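Local atomic coordinates of chromosome replication initiation protein (Geobacillus kaustophilus, PDB entry 2VN2), a protein that probably acts in the primosome at the start of chromosome replication, as a member of the DnaB/DnaD family represented here by its N-terminal domain. Residues L28-E34 with R74-M80; H40-F44 with E56-M61. One frame throughout, in Å; residues are numbered along the deposited sequence.

Contact 1: L28-E34 with R74-M80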
loop_
_atom_site.group_PDB
_atom_site.type_symbol
_atom_site.label_atom_id
_atom_site.label_comp_id
_atom_site.label_asym_id
_atom_site.label_seq_id
_atom_site.Cartn_x
_atom_site.Cartn_y
_atom_site.Cartn_z
ATOM N N LEU A 28 2.592 20.845 7.001
ATOM C CA LEU A 28 2.977 20.511 8.392
ATOM C C LEU A 28 4.376 21.006 8.679
ATOM O O LEU A 28 4.847 20.801 9.748
ATOM C CB LEU A 28 2.949 19.005 8.672
ATOM C CG LEU A 28 1.620 18.198 8.737
ATOM C CD1 LEU A 28 1.807 16.667 8.802
ATOM C CD2 LEU A 28 0.787 18.624 9.904
ATOM N N GLY A 29 5.081 21.632 7.742
ATOM C CA GLY A 29 6.457 22.022 8.020
ATOM C C GLY A 29 7.476 20.948 7.756
ATOM O O GLY A 29 8.632 21.070 8.181
ATOM N N LEU A 30 7.096 19.893 7.027
ATOM C CA LEU A 30 8.105 18.893 6.535
ATOM C C LEU A 30 8.689 19.222 5.142
ATOM O O LEU A 30 8.046 19.881 4.305
ATOM C CB LEU A 30 7.551 17.468 6.585
ATOM C CG LEU A 30 7.000 17.087 7.932
ATOM C CD1 LEU A 30 6.327 15.759 8.000
ATOM C CD2 LEU A 30 8.202 17.092 8.899
ATOM N N GLY A 31 9.906 18.755 4.916
ATOM C CA GLY A 31 10.546 18.789 3.617
ATOM C C GLY A 31 10.383 17.404 2.963
ATOM O O GLY A 31 9.995 16.397 3.636
ATOM N N GLU A 32 10.705 17.340 1.673
ATOM C CA GLU A 32 10.763 16.062 0.973
ATOM C C GLU A 32 11.737 15.127 1.649
ATOM O O GLU A 32 11.492 13.885 1.707
ATOM C CB GLU A 32 11.164 16.290 -0.524
ATOM C CG GLU A 32 10.044 16.839 -1.390
ATOM C CD GLU A 32 9.657 18.310 -1.057
ATOM O OE1 GLU A 32 10.577 19.051 -0.703
ATOM O OE2 GLU A 32 8.486 18.759 -1.232
ATOM N N GLY A 33 12.915 15.647 2.077
ATOM C CA GLY A 33 13.858 14.718 2.735
ATOM C C GLY A 33 13.374 14.050 4.020
ATOM O O GLY A 33 13.697 12.873 4.293
ATOM N N GLU A 34 12.620 14.786 4.844
ATOM C CA GLU A 34 11.972 14.294 6.051
ATOM C C GLU A 34 10.924 13.329 5.669
ATOM O O GLU A 34 10.768 12.330 6.360
ATOM C CB GLU A 34 11.333 15.475 6.878
ATOM C CG GLU A 34 12.439 16.413 7.472
ATOM C CD GLU A 34 11.872 17.715 8.011
ATOM O OE1 GLU A 34 11.224 18.483 7.247
ATOM O OE2 GLU A 34 12.129 17.995 9.215
ATOM N N ARG A 74 15.602 16.993 14.578
ATOM C CA ARG A 74 14.636 18.068 14.180
ATOM C C ARG A 74 13.175 17.550 14.111
ATOM O O ARG A 74 12.242 18.291 14.460
ATOM C CB ARG A 74 15.092 18.814 12.862
ATOM C CG ARG A 74 14.063 19.872 12.257
ATOM C CD ARG A 74 14.649 21.412 11.984
ATOM N NE ARG A 74 13.732 22.445 11.326
ATOM C CZ ARG A 74 13.721 22.839 10.027
ATOM N NH1 ARG A 74 14.561 22.312 9.144
ATOM N NH2 ARG A 74 12.819 23.734 9.602
ATOM N N LEU A 75 12.966 16.293 13.680
ATOM C CA LEU A 75 11.601 15.698 13.720
ATOM C C LEU A 75 11.085 15.501 15.197
ATOM O O LEU A 75 9.864 15.660 15.422
ATOM C CB LEU A 75 11.542 14.312 13.008
ATOM C CG LEU A 75 11.666 14.377 11.466
ATOM C CD1 LEU A 75 11.879 12.961 10.946
ATOM C CD2 LEU A 75 10.410 14.996 10.848
ATOM N N LEU A 76 11.977 15.057 16.114
ATOM C CA LEU A 76 11.680 14.929 17.585
ATOM C C LEU A 76 11.271 16.278 18.109
ATOM O O LEU A 76 10.204 16.435 18.770
ATOM C CB LEU A 76 12.889 14.390 18.441
ATOM C CG LEU A 76 13.179 12.894 18.259
ATOM C CD1 LEU A 76 14.546 12.426 18.673
ATOM C CD2 LEU A 76 12.099 11.964 18.795
ATOM N N GLN A 77 12.068 17.273 17.767
ATOM C CA GLN A 77 11.657 18.641 18.153
ATOM C C GLN A 77 10.467 19.250 17.519
ATOM O O GLN A 77 9.678 19.857 18.213
ATOM C CB GLN A 77 12.824 19.632 18.313
ATOM C CG GLN A 77 13.232 20.463 17.203
ATOM C CD GLN A 77 14.783 20.653 17.287
ATOM O OE1 GLN A 77 15.440 20.193 18.270
ATOM N NE2 GLN A 77 15.376 21.246 16.224
ATOM N N LYS A 78 10.254 19.079 16.214
ATOM C CA LYS A 78 8.941 19.546 15.674
ATOM C C LYS A 78 7.768 18.729 16.236
ATOM O O LYS A 78 6.674 19.067 15.985
ATOM C CB LYS A 78 8.911 19.553 14.143
ATOM C CG LYS A 78 9.935 20.461 13.458
ATOM C CD LYS A 78 10.377 19.854 12.088
ATOM C CE LYS A 78 10.398 20.878 10.983
ATOM N NZ LYS A 78 10.984 20.344 9.741
ATOM N N GLY A 79 7.983 17.640 16.960
ATOM C CA GLY A 79 6.864 16.816 17.493
ATOM C C GLY A 79 6.139 16.050 16.401
ATOM O O GLY A 79 4.938 15.687 16.521
ATOM N N MET A 80 6.884 15.706 15.366
ATOM C CA MET A 80 6.432 14.697 14.337
ATOM C C MET A 80 6.656 13.262 14.672
ATOM O O MET A 80 5.936 12.410 14.227
ATOM C CB MET A 80 7.010 15.019 12.957
ATOM C CG MET A 80 6.571 16.445 12.449
ATOM S SD MET A 80 4.858 16.624 12.082
ATOM C CE MET A 80 4.983 18.359 12.379
#
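Leu-30 meets Leu-75 through one methyl each, CD2 to CD2 at 3.6 Å, the two side chains crossing at about a right angle. The same CD2 of Leu-30 lies 4.0 Å from CG of Met-80, whose chain slides past in the reverse direction and bends at chi2 (-68°), bringing CE to the carbonyl oxygen of Leu-28 at 3.6 Å. Leu-37 and Leu-38 of helix 32-45 back Leu-75, while Leu-102 and Lys-105 of helix 100-116 pack on Met-80. The contact joins the turn that leads into helix 32-45, with Gly-31 as N-cap, to the end of helix 65-77, closed by a Schellman motif at Gly-79, within the winged-helix-like core of the DnaD N-terminal domain. At the polar edge the ammonium group of Lys-78 donates from NZ to Glu-34 OE2 at 2.7 Å, a salt bridge on the syn lone pair, and to Gly-29 O at 2.9 Å, tilted 21° from the carbonyl plane. Glu-34 OE1 takes the backbone N of Gly-31 on its anti lone pair at 2.7 Å, so both carboxylate oxygens are held and the group's rotation is fixed. Lys-78 NZ sits over the centre of one face of the Arg-74 guanidinium, 3.7 Å above that plane.

Contact 2: H40-F44 with E56-M61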
loop_
_atom_site.group_PDB
_atom_site.type_symbol
_atom_site.label_atom_id
_atom_site.label_comp_id
_atom_site.label_asym_id
_atom_site.label_seq_id
_atom_site.Cartn_x
_atom_site.Cartn_y
_atom_site.Cartn_z
ATOM N N HIS A 40 11.570 5.747 4.995
ATOM C CA HIS A 40 12.587 4.672 5.400
ATOM C C HIS A 40 12.293 4.126 6.834
ATOM O O HIS A 40 12.415 2.917 7.035
ATOM C CB HIS A 40 14.051 5.029 5.309
ATOM C CG HIS A 40 14.541 5.345 3.932
ATOM N ND1 HIS A 40 14.815 4.387 2.985
ATOM C CD2 HIS A 40 14.810 6.534 3.349
ATOM C CE1 HIS A 40 15.227 4.971 1.875
ATOM N NE2 HIS A 40 15.228 6.274 2.074
ATOM N N MET A 41 11.960 4.981 7.817
ATOM C CA MET A 41 11.640 4.464 9.151
ATOM C C MET A 41 10.487 3.560 9.094
ATOM O O MET A 41 10.593 2.557 9.675
ATOM C CB MET A 41 11.328 5.468 10.253
ATOM C CG MET A 41 12.534 6.470 10.647
ATOM S SD MET A 41 11.939 7.950 11.637
ATOM C CE MET A 41 10.789 7.047 12.567
ATOM N N GLN A 42 9.400 3.888 8.399
ATOM C CA GLN A 42 8.254 2.936 8.309
ATOM C C GLN A 42 8.722 1.542 7.839
ATOM O O GLN A 42 8.369 0.503 8.381
ATOM C CB GLN A 42 7.163 3.439 7.382
ATOM C CG GLN A 42 5.912 2.530 7.383
ATOM C CD GLN A 42 4.944 2.893 6.244
ATOM O OE1 GLN A 42 4.922 4.078 5.736
ATOM N NE2 GLN A 42 4.158 1.865 5.765
ATOM N N SER A 43 9.582 1.567 6.841
ATOM C CA SER A 43 10.094 0.370 6.191
ATOM C C SER A 43 10.915 -0.539 7.132
ATOM O O SER A 43 10.811 -1.759 7.076
ATOM C CB SER A 43 10.962 0.844 5.018
ATOM O OG SER A 43 11.453 -0.246 4.288
ATOM N N PHE A 44 11.786 0.064 7.920
ATOM C CA PHE A 44 12.425 -0.557 9.115
ATOM C C PHE A 44 11.424 -1.119 10.153
ATOM O O PHE A 44 11.611 -2.247 10.622
ATOM C CB PHE A 44 13.402 0.418 9.787
ATOM C CG PHE A 44 14.766 0.468 9.149
ATOM C CD1 PHE A 44 15.610 -0.629 9.161
ATOM C CD2 PHE A 44 15.216 1.608 8.549
ATOM C CE1 PHE A 44 16.881 -0.580 8.537
ATOM C CE2 PHE A 44 16.490 1.691 7.936
ATOM C CZ PHE A 44 17.301 0.629 7.924
ATOM N N GLU A 56 21.720 3.501 9.937
ATOM C CA GLU A 56 20.906 2.546 9.143
ATOM C C GLU A 56 19.977 3.355 8.218
ATOM O O GLU A 56 19.881 3.084 7.011
ATOM C CB GLU A 56 20.111 1.555 10.044
ATOM C CG GLU A 56 21.074 0.545 10.875
ATOM C CD GLU A 56 20.348 -0.309 11.980
ATOM O OE1 GLU A 56 19.523 0.232 12.768
ATOM O OE2 GLU A 56 20.616 -1.547 12.062
ATOM N N LEU A 57 19.354 4.398 8.769
ATOM C CA LEU A 57 18.574 5.347 7.947
ATOM C C LEU A 57 19.394 5.934 6.838
ATOM O O LEU A 57 18.919 5.918 5.715
ATOM C CB LEU A 57 17.724 6.403 8.765
ATOM C CG LEU A 57 16.796 5.780 9.858
ATOM C CD1 LEU A 57 16.440 6.709 11.057
ATOM C CD2 LEU A 57 15.530 5.255 9.263
ATOM N N ALA A 58 20.630 6.362 7.070
ATOM C CA ALA A 58 21.355 7.141 6.012
ATOM C C ALA A 58 21.814 6.308 4.835
ATOM O O ALA A 58 22.110 6.867 3.755
ATOM C CB ALA A 58 22.568 7.901 6.581
ATOM N N GLU A 59 21.856 4.984 5.038
ATOM C CA GLU A 59 22.513 4.034 4.130
ATOM C C GLU A 59 21.748 4.021 2.844
ATOM O O GLU A 59 22.370 3.896 1.811
ATOM C CB GLU A 59 22.673 2.597 4.752
ATOM C CG GLU A 59 21.685 1.449 4.293
ATOM C CD GLU A 59 21.545 0.188 5.337
ATOM O OE1 GLU A 59 22.586 -0.143 6.000
ATOM O OE2 GLU A 59 20.423 -0.443 5.491
ATOM N N ARG A 60 20.413 4.177 2.893
ATOM C CA ARG A 60 19.561 4.230 1.663
ATOM C C ARG A 60 19.194 5.659 1.235
ATOM O O ARG A 60 18.393 5.841 0.364
ATOM C CB ARG A 60 18.316 3.292 1.781
ATOM C CG ARG A 60 18.603 1.779 2.270
ATOM C CD ARG A 60 17.301 0.825 2.283
ATOM N NE ARG A 60 16.543 0.620 3.561
ATOM C CZ ARG A 60 15.244 0.951 3.902
ATOM N NH1 ARG A 60 14.329 1.631 3.118
ATOM N NH2 ARG A 60 14.843 0.569 5.141
ATOM N N MET A 61 19.799 6.696 1.832
ATOM C CA MET A 61 19.435 8.098 1.501
ATOM C C MET A 61 20.664 8.796 0.889
ATOM O O MET A 61 21.787 8.296 1.029
ATOM C CB MET A 61 18.971 8.927 2.734
ATOM C CG MET A 61 18.084 8.339 3.630
ATOM S SD MET A 61 17.225 9.365 4.924
ATOM C CE MET A 61 17.486 7.934 5.640
#
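His-40 is held through NE2, which is hydrogen-bonded to the hydroxyl of Tyr-25 of the second subunit, while its ring lies against Arg-60 and Met-61 of its own chain. Here helix 32-45 packs on helix 54-59 and the turn after it, the first and second helices of a three-helix core whose helix-turn-helix would be helices 54-59 and 65-77, consistent with the HTH clan of this domain; helix 65-77 covers Leu-57 and Met-61 with Cys-68. Arg-60 slides past His-40 in the reverse direction, its CB 3.5 Å from CE1 of the ring, and NH1 comes up to the ring edge in its plane, though the angle is too poor for a hydrogen bond with ND1. A bend at chi3 of Arg-60 (-97°) turns the guanidinium toward Phe-44, where its NH2 sits 3.4 Å above the ring plane, offset toward the rim. This is an off-centre cation-pi contact, CZ of Arg-60 being 4.7 Å from the centroid of the Phe-44 ring. Replacing His-40 with an alanine would probably leave Tyr-25 of the second subunit without this partner and open a gap beside Arg-60 and Met-61. On the apolar side CD2 of Leu-57 fits between Phe-44 and Met-41, lying 3.7 Å from CD2 of Phe-44. CB of Glu-56 touches the far end of the Phe-44 ring, 3.6 Å from CZ.

Overall arrangement
Helix 32-45 links the two contacts: contact 1 uses its first turn and the loop before it, contact 2 a later part. Their centres lie about 16 Å apart and their nearest atoms about 5 Å, without touching. The chain between the segments of contact 1 includes all of contact 2, and helices 54-59 and 65-77, which carry the second segments, follow one another. The magnesium site of His-24, Gln-27, His-109 and Gln-113 lies nearer contact 1, with the side chain of Leu-28 about 8 Å from the ion; contact 2 is away from it. Both contacts touch the second subunit, Glu-32 packing on its Met-61 and Met-61 on its Glu-32.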